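Local coordinates for protein choline dehydrogenase and related flavoproteins (Aspergillus oryzae, PDB 3Q9T) that oxidises formate as a flavin-dependent formate oxidase of the glucose-methanol-choline oxidoreductase family, carrying 8-formyl-FAD at its catalytic site, at residues Gly4-Phe9 with Asn255-Arg260; Asn19-Arg24 with Glu563-Met568; Gly153-Ser158 with Phe212-Asn217. One frame throughout, in Å; residues are numbered along the deposited sequence.

Contact 1. Residues Gly4-Phe9 with Asn255-Arg260; sequences GSHFDF and NFFADR
Five backbone hydrogen bonds join Gly4-Phe9 to Asn255-Arg260, both chains running the same way. Gly4 N opens the series on Asn255 O, a bent bond; the positive phi here suits a glycine. Phe257 N gives a nearly straight bond to Ser5 O, and Phe257 O, 2.9 Å from Phe7 N, takes the bond back. Asp259 N then donates to Phe7 O, and Arg260 N meets Asp8 O on a lone pair in the carbonyl plane. His6 and Phe257 are paired as parallel neighbours, as are Phe7 and Ala258. Strand 6-7 is the edge of a mixed four-stranded sheet; both chains turn a corner at Asp8 and Asp259-Arg260 and enter the five-stranded parallel sheet of the FAD-binding Rossmann-type fold as strands 9-12 and 261-264.

Among the polar side chains, His6 ND1 donates to Asp259 OD1 at 2.8 Å, with the oxygen in the imidazole plane and its syn lone pair engaged. Two waters extend the network: one donates to both Asp8 OD1 and Asp259 OD2, bridging like charges, and the other links Asp8 OD1 to Arg260 NE, 2.7 Å away from it. Arg260 also forms a salt bridge with Asp575 near the C terminus.

A flat imidazole suits position 6, giving an in-plane N-H to the carboxylate and a face to Phe257 CB, which stands 3.7 Å from the His6 ring centroid, almost on the normal. On the other face of the sheet, Phe256 CD1 lies at the edge of the Phe7 ring, 4.2 Å from Phe7 CE2; the side chains run side by side, pointing the same way, and as large apolar groups fill the buried side toward Leu34. Phe9, past the corner, offers its CE1 to Arg260 CB at 3.4 Å, while Arg260 CG lies over one ring face.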
ATOM      1  N   GLY A   4       9.089 -40.481 -11.555  1.00 20.96           N
ATOM      2  CA  GLY A   4       9.584 -40.805 -12.886  1.00 18.87           C
ATOM      3  C   GLY A   4       8.527 -41.389 -13.817  1.00 19.99           C
ATOM      4  O   GLY A   4       8.831 -41.750 -14.950  1.00 19.76           O
ATOM      5  N   SER A   5       7.288 -41.481 -13.342  1.00 19.81           N
ATOM      6  CA  SER A   5       6.170 -41.999 -14.143  1.00 20.56           C
ATOM      7  C   SER A   5       5.920 -41.248 -15.445  1.00 20.50           C
ATOM      8  O   SER A   5       6.088 -40.037 -15.516  1.00 21.89           O
ATOM      9  CB  SER A   5       4.887 -41.978 -13.325  1.00 22.56           C
ATOM     10  OG  SER A   5       4.828 -43.105 -12.491  1.00 34.19           O
ATOM     11  N   HIS A   6       5.505 -41.978 -16.472  1.00 22.74           N
ATOM     12  CA  HIS A   6       5.213 -41.384 -17.774  1.00 20.24           C
ATOM     13  C   HIS A   6       3.699 -41.340 -18.004  1.00 23.87           C
ATOM     14  O   HIS A   6       2.973 -42.238 -17.593  1.00 21.55           O
ATOM     15  CB  HIS A   6       5.865 -42.203 -18.895  1.00 19.11           C
ATOM     16  CG  HIS A   6       7.333 -41.974 -19.042  1.00 23.24           C
ATOM     17  ND1 HIS A   6       7.904 -41.554 -20.228  1.00 22.37           N
ATOM     18  CD2 HIS A   6       8.351 -42.104 -18.156  1.00 18.94           C
ATOM     19  CE1 HIS A   6       9.208 -41.420 -20.059  1.00 27.09           C
ATOM     20  NE2 HIS A   6       9.503 -41.748 -18.812  1.00 23.83           N
ATOM     21  N   PHE A   7       3.228 -40.290 -18.663  1.00 26.95           N
ATOM     22  CA  PHE A   7       1.828 -40.197 -19.035  1.00 17.94           C
ATOM     23  C   PHE A   7       1.806 -39.594 -20.420  1.00 23.65           C
ATOM     24  O   PHE A   7       2.731 -38.863 -20.771  1.00 24.39           O
ATOM     25  CB  PHE A   7       1.067 -39.298 -18.060  1.00 18.14           C
ATOM     26  CG  PHE A   7       1.131 -39.760 -16.629  1.00 18.46           C
ATOM     27  CD1 PHE A   7       0.076 -40.457 -16.066  1.00 18.91           C
ATOM     28  CD2 PHE A   7       2.241 -39.483 -15.844  1.00 19.70           C
ATOM     29  CE1 PHE A   7       0.126 -40.891 -14.735  1.00 19.61           C
ATOM     30  CE2 PHE A   7       2.300 -39.910 -14.520  1.00 20.84           C
ATOM     31  CZ  PHE A   7       1.237 -40.616 -13.968  1.00 22.38           C
ATOM     32  N   ASP A   8       0.777 -39.902 -21.212  1.00 22.94           N
ATOM     33  CA  ASP A   8       0.598 -39.242 -22.510  1.00 20.89           C
ATOM     34  C   ASP A   8       0.586 -37.720 -22.372  1.00 24.02           C
ATOM     35  O   ASP A   8       1.273 -37.005 -23.123  1.00 23.33           O
ATOM     36  CB  ASP A   8      -0.698 -39.695 -23.193  1.00 22.46           C
ATOM     37  CG  ASP A   8      -0.534 -40.997 -23.975  1.00 27.87           C
ATOM     38  OD1 ASP A   8       0.592 -41.521 -24.050  1.00 25.52           O
ATOM     39  OD2 ASP A   8      -1.540 -41.484 -24.534  1.00 29.99           O
ATOM     40  N   PHE A   9      -0.207 -37.224 -21.426  1.00 19.21           N
ATOM     41  CA  PHE A   9      -0.332 -35.779 -21.229  1.00 22.26           C
ATOM     42  C   PHE A   9      -0.208 -35.409 -19.770  1.00 24.55           C
ATOM     43  O   PHE A   9      -0.836 -36.032 -18.898  1.00 17.84           O
ATOM     44  CB  PHE A   9      -1.661 -35.254 -21.768  1.00 15.26           C
ATOM     45  CG  PHE A   9      -1.813 -35.417 -23.245  1.00 21.47           C
ATOM     46  CD1 PHE A   9      -1.103 -34.611 -24.117  1.00 18.75           C
ATOM     47  CD2 PHE A   9      -2.665 -36.381 -23.765  1.00 21.74           C
ATOM     48  CE1 PHE A   9      -1.246 -34.760 -25.475  1.00 25.73           C
ATOM     49  CE2 PHE A   9      -2.810 -36.541 -25.131  1.00 23.50           C
ATOM     50  CZ  PHE A   9      -2.098 -35.737 -25.989  1.00 21.61           C
ATOM     51  N   ASN A 255      10.005 -36.270 -10.565  1.00 23.13           N
ATOM     52  CA  ASN A 255       9.858 -35.939 -11.976  1.00 26.80           C
ATOM     53  C   ASN A 255       8.721 -36.744 -12.591  1.00 24.72           C
ATOM     54  O   ASN A 255       8.614 -37.943 -12.353  1.00 22.29           O
ATOM     55  CB  ASN A 255      11.157 -36.200 -12.741  1.00 21.52           C
ATOM     56  CG  ASN A 255      12.357 -35.580 -12.069  1.00 26.17           C
ATOM     57  OD1 ASN A 255      12.398 -34.370 -11.838  1.00 20.61           O
ATOM     58  ND2 ASN A 255      13.339 -36.414 -11.722  1.00 23.72           N
ATOM     59  N   PHE A 256       7.860 -36.079 -13.359  1.00 21.56           N
ATOM     60  CA  PHE A 256       6.850 -36.778 -14.159  1.00 21.63           C
ATOM     61  C   PHE A 256       7.014 -36.378 -15.616  1.00 26.86           C
ATOM     62  O   PHE A 256       7.294 -35.215 -15.918  1.00 23.54           O
ATOM     63  CB  PHE A 256       5.433 -36.474 -13.695  1.00 21.07           C
ATOM     64  CG  PHE A 256       5.158 -36.859 -12.269  1.00 23.24           C
ATOM     65  CD1 PHE A 256       5.068 -38.197 -11.897  1.00 24.69           C
ATOM     66  CD2 PHE A 256       4.970 -35.884 -11.301  1.00 23.59           C
ATOM     67  CE1 PHE A 256       4.808 -38.555 -10.587  1.00 21.48           C
ATOM     68  CE2 PHE A 256       4.709 -36.230  -9.978  1.00 23.80           C
ATOM     69  CZ  PHE A 256       4.629 -37.569  -9.620  1.00 22.78           C
ATOM     70  N   PHE A 257       6.830 -37.343 -16.514  1.00 27.00           N
ATOM     71  CA  PHE A 257       7.149 -37.147 -17.920  1.00 18.94           C
ATOM     72  C   PHE A 257       5.924 -37.279 -18.790  1.00 21.91           C
ATOM     73  O   PHE A 257       5.025 -38.080 -18.502  1.00 18.58           O
ATOM     74  CB  PHE A 257       8.228 -38.140 -18.363  1.00 19.69           C
ATOM     75  CG  PHE A 257       9.549 -37.926 -17.682  1.00 18.30           C
ATOM     76  CD1 PHE A 257      10.469 -37.036 -18.196  1.00 25.64           C
ATOM     77  CD2 PHE A 257       9.855 -38.595 -16.516  1.00 20.07           C
ATOM     78  CE1 PHE A 257      11.679 -36.813 -17.561  1.00 22.73           C
ATOM     79  CE2 PHE A 257      11.067 -38.375 -15.870  1.00 22.62           C
ATOM     80  CZ  PHE A 257      11.977 -37.492 -16.401  1.00 16.94           C
ATOM     81  N   ALA A 258       5.886 -36.476 -19.846  1.00 21.06           N
ATOM     82  CA  ALA A 258       4.796 -36.551 -20.797  1.00 24.06           C
ATOM     83  C   ALA A 258       5.333 -37.171 -22.066  1.00 23.51           C
ATOM     84  O   ALA A 258       6.342 -36.723 -22.604  1.00 19.20           O
ATOM     85  CB  ALA A 258       4.212 -35.161 -21.082  1.00 20.40           C
ATOM     86  N   ASP A 259       4.652 -38.200 -22.546  1.00 17.47           N
ATOM     87  CA  ASP A 259       5.044 -38.832 -23.798  1.00 25.00           C
ATOM     88  C   ASP A 259       4.519 -38.095 -25.026  1.00 26.74           C
ATOM     89  O   ASP A 259       5.099 -38.179 -26.097  1.00 26.11           O
ATOM     90  CB  ASP A 259       4.637 -40.295 -23.786  1.00 20.72           C
ATOM     91  CG  ASP A 259       5.405 -41.069 -22.751  1.00 29.17           C
ATOM     92  OD1 ASP A 259       6.568 -40.677 -22.493  1.00 26.39           O
ATOM     93  OD2 ASP A 259       4.853 -42.026 -22.175  1.00 25.55           O
ATOM     94  N   ARG A 260       3.443 -37.335 -24.859  1.00 26.19           N
ATOM     95  CA  ARG A 260       2.960 -36.512 -25.950  1.00 20.90           C
ATOM     96  C   ARG A 260       3.223 -35.041 -25.687  1.00 23.12           C
ATOM     97  O   ARG A 260       3.992 -34.412 -26.399  1.00 21.95           O
ATOM     98  CB  ARG A 260       1.472 -36.747 -26.190  1.00 22.38           C
ATOM     99  CG  ARG A 260       1.144 -38.189 -26.572  1.00 30.66           C
ATOM    100  CD  ARG A 260       1.992 -38.683 -27.746  1.00 24.91           C
ATOM    101  NE  ARG A 260       1.679 -40.072 -28.059  1.00 33.68           N
ATOM    102  CZ  ARG A 260       0.947 -40.468 -29.095  1.00 35.10           C
ATOM    103  NH1 ARG A 260       0.458 -39.582 -29.963  1.00 26.48           N
ATOM    104  NH2 ARG A 260       0.716 -41.762 -29.267  1.00 43.08           N
TER
HETATM  105  O   HOH W   1       2.496 -43.000 -22.493  1.00 30.94           O
HETATM  106  O   HOH W   2       1.962 -42.228 -26.503  1.00 35.86           O

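Contact 2. Residues Asn19-Arg24 with Glu563-Met568; sequences NTVAGR and EKCADM
Arg24 and Glu563 hold the two helices together by a side-on salt bridge with one nitrogen for each oxygen. Arg24 NE donates to Glu563 OE1 at 2.7 Å, and Arg24 NH2 reaches Glu563 OE2 at 3.0 Å. Each oxygen uses its syn lone pair and lies near the guanidinium plane, although the two flat groups are turned 38° against each other. Both chains bend at chi2, which swings their charged ends together along one flank of the helix pair, beside helix 122-131. Long, flexible side chains suit this place, bridging the helices while small residues fill the space between the backbones.

Beneath the ion pair the contact is apolar. Arg24 CB rests on Ala566 CB at 3.5 Å, and the short alanine lets the backbones come close, with the CA atoms of Val21 and Ala566 5.1 Å apart. Thr20 CG2, anti to its own backbone N, points at the Glu563 backbone and lies 3.7 Å from Glu563 CD, while its hydroxyl is turned back to Thr16 O within its own helix. On the other flank Val21 CG2 meets Cys565 CB at 3.9 Å.

A second shell fixes the charges. Ser132 bonds to Glu563 OE2 and Glu27 pairs with Arg24 NH1, so the guanidinium serves two carboxylates, and its two-point grip on Glu563 probably helps keep that buried carboxylate ionised.

The helix axes approach to 8.3 Å and cross at -37°. The turn after strand 9-12 leads into helix 16-25, and the sequence across both fits the GxGxxG pattern of Rossmann-type folds; Thr16 and Ala17 here bind FAD. Packing against the C-terminal helix 555-572, which begins at the FAD-binding Gln555, is consistent with the FAD-binding domain of GMC oxidoreductases.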
ATOM      1  N   ASN A  19      -8.068 -28.358 -15.633  1.00 19.59           N
ATOM      2  CA  ASN A  19      -9.007 -29.476 -15.611  1.00 16.27           C
ATOM      3  C   ASN A  19      -9.833 -29.632 -16.880  1.00 21.66           C
ATOM      4  O   ASN A  19     -10.147 -30.747 -17.277  1.00 26.07           O
ATOM      5  CB  ASN A  19      -9.903 -29.399 -14.375  1.00 22.22           C
ATOM      6  CG  ASN A  19      -9.109 -29.533 -13.093  1.00 22.19           C
ATOM      7  OD1 ASN A  19      -8.010 -30.114 -13.093  1.00 20.30           O
ATOM      8  ND2 ASN A  19      -9.649 -29.004 -11.997  1.00 18.60           N
ATOM      9  N   THR A  20     -10.173 -28.520 -17.525  1.00 20.42           N
ATOM     10  CA  THR A  20     -10.915 -28.588 -18.775  1.00 19.85           C
ATOM     11  C   THR A  20     -10.126 -29.377 -19.808  1.00 23.29           C
ATOM     12  O   THR A  20     -10.655 -30.300 -20.447  1.00 20.89           O
ATOM     13  CB  THR A  20     -11.205 -27.178 -19.347  1.00 21.74           C
ATOM     14  OG1 THR A  20     -11.936 -26.413 -18.383  1.00 18.01           O
ATOM     15  CG2 THR A  20     -12.010 -27.275 -20.647  1.00 20.25           C
ATOM     16  N   VAL A  21      -8.855 -29.009 -19.974  1.00 22.53           N
ATOM     17  CA  VAL A  21      -7.998 -29.676 -20.945  1.00 17.49           C
ATOM     18  C   VAL A  21      -7.845 -31.146 -20.555  1.00 26.19           C
ATOM     19  O   VAL A  21      -8.028 -32.057 -21.385  1.00 22.01           O
ATOM     20  CB  VAL A  21      -6.611 -28.992 -21.077  1.00 21.76           C
ATOM     21  CG1 VAL A  21      -5.646 -29.859 -21.903  1.00 13.76           C
ATOM     22  CG2 VAL A  21      -6.753 -27.603 -21.699  1.00 14.09           C
ATOM     23  N   ALA A  22      -7.554 -31.377 -19.279  1.00 19.70           N
ATOM     24  CA  ALA A  22      -7.339 -32.740 -18.795  1.00 23.61           C
ATOM     25  C   ALA A  22      -8.544 -33.653 -19.011  1.00 19.75           C
ATOM     26  O   ALA A  22      -8.377 -34.798 -19.408  1.00 23.32           O
ATOM     27  CB  ALA A  22      -6.946 -32.739 -17.335  1.00 18.79           C
ATOM     28  N   GLY A  23      -9.741 -33.152 -18.719  1.00 21.43           N
ATOM     29  CA  GLY A  23     -10.944 -33.964 -18.787  1.00 18.65           C
ATOM     30  C   GLY A  23     -11.299 -34.304 -20.221  1.00 20.71           C
ATOM     31  O   GLY A  23     -11.778 -35.391 -20.515  1.00 25.22           O
ATOM     32  N   ARG A  24     -11.034 -33.369 -21.122  1.00 24.56           N
ATOM     33  CA  ARG A  24     -11.335 -33.566 -22.529  1.00 24.53           C
ATOM     34  C   ARG A  24     -10.362 -34.557 -23.151  1.00 28.29           C
ATOM     35  O   ARG A  24     -10.761 -35.450 -23.908  1.00 23.66           O
ATOM     36  CB  ARG A  24     -11.298 -32.235 -23.275  1.00 22.94           C
ATOM     37  CG  ARG A  24     -12.440 -31.298 -22.895  1.00 26.29           C
ATOM     38  CD  ARG A  24     -13.810 -31.920 -23.166  1.00 23.07           C
ATOM     39  NE  ARG A  24     -14.872 -30.921 -23.033  1.00 27.31           N
ATOM     40  CZ  ARG A  24     -16.172 -31.193 -22.939  1.00 23.55           C
ATOM     41  NH1 ARG A  24     -16.603 -32.448 -22.984  1.00 19.23           N
ATOM     42  NH2 ARG A  24     -17.046 -30.200 -22.815  1.00 21.52           N
ATOM     43  N   GLU A 563     -11.134 -25.473 -23.763  1.00 18.49           N
ATOM     44  CA  GLU A 563     -11.872 -26.354 -24.661  1.00 17.81           C
ATOM     45  C   GLU A 563     -11.185 -26.352 -26.021  1.00 16.07           C
ATOM     46  O   GLU A 563     -10.971 -27.408 -26.618  1.00 24.13           O
ATOM     47  CB  GLU A 563     -13.342 -25.923 -24.792  1.00 20.72           C
ATOM     48  CG  GLU A 563     -14.179 -26.033 -23.532  1.00 19.62           C
ATOM     49  CD  GLU A 563     -14.671 -27.441 -23.235  1.00 20.58           C
ATOM     50  OE1 GLU A 563     -14.153 -28.413 -23.821  1.00 28.74           O
ATOM     51  OE2 GLU A 563     -15.594 -27.580 -22.405  1.00 20.24           O
ATOM     52  N   LYS A 564     -10.814 -25.169 -26.497  1.00 18.96           N
ATOM     53  CA  LYS A 564     -10.141 -25.059 -27.781  1.00 18.79           C
ATOM     54  C   LYS A 564      -8.782 -25.745 -27.720  1.00 22.83           C
ATOM     55  O   LYS A 564      -8.420 -26.502 -28.616  1.00 25.41           O
ATOM     56  CB  LYS A 564     -10.004 -23.599 -28.221  1.00 19.80           C
ATOM     57  CG  LYS A 564      -9.313 -23.411 -29.591  1.00 20.38           C
ATOM     58  CD  LYS A 564      -9.450 -21.970 -30.103  1.00 20.79           C
ATOM     59  CE  LYS A 564      -8.775 -21.760 -31.453  1.00 18.68           C
ATOM     60  NZ  LYS A 564      -9.120 -22.835 -32.431  1.00 25.07           N
ATOM     61  N   CYS A 565      -8.035 -25.499 -26.654  1.00 21.13           N
ATOM     62  CA  CYS A 565      -6.734 -26.131 -26.509  1.00 21.89           C
ATOM     63  C   CYS A 565      -6.818 -27.643 -26.679  1.00 20.92           C
ATOM     64  O   CYS A 565      -6.038 -28.234 -27.420  1.00 20.38           O
ATOM     65  CB  CYS A 565      -6.120 -25.825 -25.142  1.00 24.62           C
ATOM     66  SG  CYS A 565      -4.455 -26.500 -24.989  1.00 20.68           S
ATOM     67  N   ALA A 566      -7.753 -28.261 -25.966  1.00 18.12           N
ATOM     68  CA  ALA A 566      -7.958 -29.703 -26.039  1.00 21.17           C
ATOM     69  C   ALA A 566      -8.302 -30.144 -27.478  1.00 25.10           C
ATOM     70  O   ALA A 566      -7.725 -31.100 -28.004  1.00 19.35           O
ATOM     71  CB  ALA A 566      -9.057 -30.130 -25.047  1.00 15.40           C
ATOM     72  N   ASP A 567      -9.225 -29.432 -28.118  1.00 19.66           N
ATOM     73  CA  ASP A 567      -9.552 -29.712 -29.513  1.00 25.14           C
ATOM     74  C   ASP A 567      -8.301 -29.690 -30.387  1.00 25.58           C
ATOM     75  O   ASP A 567      -8.062 -30.630 -31.141  1.00 27.34           O
ATOM     76  CB  ASP A 567     -10.602 -28.735 -30.058  1.00 23.27           C
ATOM     77  CG  ASP A 567     -12.014 -29.329 -30.068  1.00 29.68           C
ATOM     78  OD1 ASP A 567     -12.216 -30.393 -29.436  1.00 21.53           O
ATOM     79  OD2 ASP A 567     -12.925 -28.717 -30.692  1.00 21.72           O
ATOM     80  N   MET A 568      -7.493 -28.634 -30.270  1.00 24.77           N
ATOM     81  CA  MET A 568      -6.278 -28.499 -31.090  1.00 21.74           C
ATOM     82  C   MET A 568      -5.238 -29.601 -30.821  1.00 30.49           C
ATOM     83  O   MET A 568      -4.551 -30.049 -31.746  1.00 27.06           O
ATOM     84  CB  MET A 568      -5.669 -27.105 -30.940  1.00 24.05           C
ATOM     85  CG  MET A 568      -6.630 -25.965 -31.359  1.00 24.18           C
ATOM     86  SD  MET A 568      -5.830 -24.346 -31.471  1.00 21.02           S
ATOM     87  CE  MET A 568      -5.410 -24.094 -29.739  1.00 22.27           C
TER

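Contact 3. Residues Gly153-Ser158 with Phe212-Asn217; sequences GPIPIS and FLFVKN
A proline-aromatic contact at the start of strand 155-159 fastens the turn of Phe212-Asn217 against helices 16-25 and 555-572 of the FAD-binding fold. Pro154 CG sits over the centre of the Phe214 ring, 3.4 Å from its centroid and 7° off the normal, a CH-pi contact. Proline suits this place because its rigid ring presents CG and CD together to the flat phenyl: Pro154 CD also approaches Phe214 CZ at 3.6 Å. Pro154 comes just before the strand; from Ile155, the first strand residue, CD1 lies obliquely beside the same ring. Leu213 makes the second cluster. Its CB packs against the carbonyl oxygen Pro154 O at 3.5 Å, while Leu213 CD2 meets Pro156 CD tip to tip at 3.7 Å, aliphatic against aliphatic. No hydrogen bond crosses between the segments, so apolar packing and the CH-pi contact carry the join; the turn itself is closed by Val215 N bonding to Phe212 O. Strand 155-159 runs parallel to strand 133-136 and antiparallel to strand 195-204, and Ile155 also touches Tyr559 of helix 555-572. From the turn, Phe214 reaches Thr20 and Arg24 of helix 16-25 and Tyr559 and Glu563 of helix 555-572.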
ATOM      1  N   GLY A 153     -21.644 -29.656 -21.611  1.00 25.13           N
ATOM      2  CA  GLY A 153     -20.469 -29.896 -20.794  1.00 20.68           C
ATOM      3  C   GLY A 153     -20.760 -30.196 -19.331  1.00 26.56           C
ATOM      4  O   GLY A 153     -21.888 -30.042 -18.871  1.00 24.86           O
ATOM      5  N   PRO A 154     -19.723 -30.600 -18.577  1.00 24.80           N
ATOM      6  CA  PRO A 154     -19.905 -31.069 -17.205  1.00 20.03           C
ATOM      7  C   PRO A 154     -19.977 -29.930 -16.182  1.00 23.09           C
ATOM      8  O   PRO A 154     -19.930 -30.209 -14.989  1.00 24.07           O
ATOM      9  CB  PRO A 154     -18.652 -31.908 -16.972  1.00 20.19           C
ATOM     10  CG  PRO A 154     -17.588 -31.144 -17.752  1.00 23.33           C
ATOM     11  CD  PRO A 154     -18.302 -30.596 -18.978  1.00 21.47           C
ATOM     12  N   ILE A 155     -20.104 -28.684 -16.631  1.00 22.42           N
ATOM     13  CA  ILE A 155     -20.292 -27.570 -15.701  1.00 22.44           C
ATOM     14  C   ILE A 155     -21.711 -27.026 -15.736  1.00 23.99           C
ATOM     15  O   ILE A 155     -22.060 -26.260 -16.639  1.00 19.44           O
ATOM     16  CB  ILE A 155     -19.303 -26.431 -15.983  1.00 27.26           C
ATOM     17  CG1 ILE A 155     -17.884 -26.919 -15.698  1.00 22.75           C
ATOM     18  CG2 ILE A 155     -19.625 -25.208 -15.123  1.00 20.09           C
ATOM     19  CD1 ILE A 155     -16.987 -26.624 -16.789  1.00 25.57           C
ATOM     20  N   PRO A 156     -22.537 -27.431 -14.751  1.00 22.98           N
ATOM     21  CA  PRO A 156     -23.934 -26.998 -14.714  1.00 24.13           C
ATOM     22  C   PRO A 156     -24.039 -25.487 -14.487  1.00 24.34           C
ATOM     23  O   PRO A 156     -23.419 -24.946 -13.570  1.00 28.24           O
ATOM     24  CB  PRO A 156     -24.510 -27.770 -13.522  1.00 22.95           C
ATOM     25  CG  PRO A 156     -23.521 -28.907 -13.285  1.00 27.44           C
ATOM     26  CD  PRO A 156     -22.212 -28.320 -13.622  1.00 18.62           C
ATOM     27  N   ILE A 157     -24.794 -24.819 -15.351  1.00 20.54           N
ATOM     28  CA  ILE A 157     -24.999 -23.382 -15.258  1.00 22.30           C
ATOM     29  C   ILE A 157     -26.480 -23.078 -15.359  1.00 29.73           C
ATOM     30  O   ILE A 157     -27.254 -23.810 -16.003  1.00 22.08           O
ATOM     31  CB  ILE A 157     -24.325 -22.621 -16.421  1.00 25.10           C
ATOM     32  CG1 ILE A 157     -25.111 -22.848 -17.720  1.00 20.44           C
ATOM     33  CG2 ILE A 157     -22.860 -23.014 -16.550  1.00 21.44           C
ATOM     34  CD1 ILE A 157     -24.821 -21.838 -18.804  1.00 27.76           C
ATOM     35  N   SER A 158     -26.865 -21.966 -14.754  1.00 28.25           N
ATOM     36  CA  SER A 158     -28.254 -21.539 -14.764  1.00 24.46           C
ATOM     37  C   SER A 158     -28.294 -20.047 -14.515  1.00 25.76           C
ATOM     38  O   SER A 158     -27.368 -19.495 -13.915  1.00 25.17           O
ATOM     39  CB  SER A 158     -29.024 -22.267 -13.656  1.00 19.94           C
ATOM     40  OG  SER A 158     -30.333 -21.755 -13.526  1.00 29.47           O
ATOM     41  N   PHE A 212     -13.239 -28.921 -11.340  1.00 23.15           N
ATOM     42  CA  PHE A 212     -12.990 -30.274 -10.824  1.00 21.76           C
ATOM     43  C   PHE A 212     -14.042 -31.280 -11.306  1.00 23.77           C
ATOM     44  O   PHE A 212     -13.825 -32.490 -11.266  1.00 24.94           O
ATOM     45  CB  PHE A 212     -12.929 -30.274  -9.299  1.00 19.87           C
ATOM     46  CG  PHE A 212     -14.073 -29.546  -8.650  1.00 25.73           C
ATOM     47  CD1 PHE A 212     -13.876 -28.302  -8.067  1.00 20.16           C
ATOM     48  CD2 PHE A 212     -15.345 -30.097  -8.635  1.00 22.34           C
ATOM     49  CE1 PHE A 212     -14.928 -27.626  -7.465  1.00 22.77           C
ATOM     50  CE2 PHE A 212     -16.410 -29.420  -8.050  1.00 23.91           C
ATOM     51  CZ  PHE A 212     -16.202 -28.188  -7.462  1.00 29.47           C
ATOM     52  N   LEU A 213     -15.179 -30.759 -11.748  1.00 18.09           N
ATOM     53  CA  LEU A 213     -16.252 -31.556 -12.326  1.00 16.47           C
ATOM     54  C   LEU A 213     -15.852 -32.220 -13.654  1.00 23.33           C
ATOM     55  O   LEU A 213     -16.529 -33.144 -14.123  1.00 23.92           O
ATOM     56  CB  LEU A 213     -17.459 -30.641 -12.571  1.00 19.95           C
ATOM     57  CG  LEU A 213     -18.695 -30.705 -11.660  1.00 30.66           C
ATOM     58  CD1 LEU A 213     -18.401 -31.315 -10.297  1.00 17.91           C
ATOM     59  CD2 LEU A 213     -19.355 -29.334 -11.535  1.00 23.03           C
ATOM     60  N   PHE A 214     -14.793 -31.707 -14.284  1.00 18.27           N
ATOM     61  CA  PHE A 214     -14.279 -32.258 -15.530  1.00 20.23           C
ATOM     62  C   PHE A 214     -13.458 -33.539 -15.325  1.00 23.77           C
ATOM     63  O   PHE A 214     -13.315 -34.346 -16.251  1.00 25.41           O
ATOM     64  CB  PHE A 214     -13.346 -31.247 -16.197  1.00 21.85           C
ATOM     65  CG  PHE A 214     -13.972 -30.460 -17.300  1.00 25.40           C
ATOM     66  CD1 PHE A 214     -14.114 -31.011 -18.567  1.00 24.21           C
ATOM     67  CD2 PHE A 214     -14.387 -29.152 -17.087  1.00 18.87           C
ATOM     68  CE1 PHE A 214     -14.680 -30.276 -19.612  1.00 19.96           C
ATOM     69  CE2 PHE A 214     -14.955 -28.409 -18.128  1.00 22.41           C
ATOM     70  CZ  PHE A 214     -15.099 -28.970 -19.390  1.00 19.93           C
ATOM     71  N   VAL A 215     -12.886 -33.716 -14.138  1.00 21.51           N
ATOM     72  CA  VAL A 215     -11.797 -34.698 -13.998  1.00 28.30           C
ATOM     73  C   VAL A 215     -12.016 -35.818 -12.985  1.00 29.14           C
ATOM     74  O   VAL A 215     -11.080 -36.557 -12.655  1.00 30.50           O
ATOM     75  CB  VAL A 215     -10.453 -34.009 -13.684  1.00 22.50           C
ATOM     76  CG1 VAL A 215     -10.043 -33.115 -14.831  1.00 19.19           C
ATOM     77  CG2 VAL A 215     -10.543 -33.227 -12.373  1.00 16.24           C
ATOM     78  N   LYS A 216     -13.242 -35.958 -12.500  1.00 32.34           N
ATOM     79  CA  LYS A 216     -13.554 -37.035 -11.563  1.00 37.38           C
ATOM     80  C   LYS A 216     -14.120 -38.264 -12.292  1.00 39.88           C
ATOM     81  O   LYS A 216     -14.543 -38.181 -13.450  1.00 32.22           O
ATOM     82  CB  LYS A 216     -14.499 -36.535 -10.464  1.00 39.68           C
ATOM     83  CG  LYS A 216     -15.725 -35.766 -10.992  1.00 50.12           C
ATOM     84  CD  LYS A 216     -16.432 -34.966  -9.887  1.00 44.35           C
ATOM     85  CE  LYS A 216     -17.404 -35.813  -9.060  1.00 35.41           C
ATOM     86  NZ  LYS A 216     -18.755 -35.869  -9.693  1.00 55.29           N
ATOM     87  N   ASN A 217     -14.093 -39.410 -11.617  1.00 52.65           N
ATOM     88  CA  ASN A 217     -14.584 -40.664 -12.192  1.00 52.87           C
ATOM     89  C   ASN A 217     -13.993 -40.956 -13.569  1.00 52.85           C
ATOM     90  O   ASN A 217     -14.686 -41.447 -14.464  1.00 46.96           O
ATOM     91  CB  ASN A 217     -16.118 -40.676 -12.281  1.00 56.65           C
ATOM     92  CG  ASN A 217     -16.781 -40.137 -11.024  1.00 66.22           C
ATOM     93  OD1 ASN A 217     -17.662 -39.279 -11.099  1.00 69.87           O
ATOM     94  ND2 ASN A 217     -16.350 -40.627  -9.860  1.00 60.39           N
TER

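From the N terminus, the chain enters contact 1 at Gly4-Phe9 and contact 2 at Asn19-Arg24, then runs out to Gly153-Ser158. Contact 3 closes the shortest loop when Phe212-Asn217 returns to that strand, and this loop falls within those of the other two. Contact 1 closes at Asn255-Arg260, and contact 2 only at Glu563-Met568, so these two loops cross. Contacts 2 and 3 touch, their centres about 13 Å apart: Phe214 packs on Arg24 and Glu563, linking the helix pair, through its contact with Pro154, to strand 155-159 of the large mixed sheet. Contact 1, centred about 17 Å from contact 2, joins the small edge sheet to the Rossmann-type core.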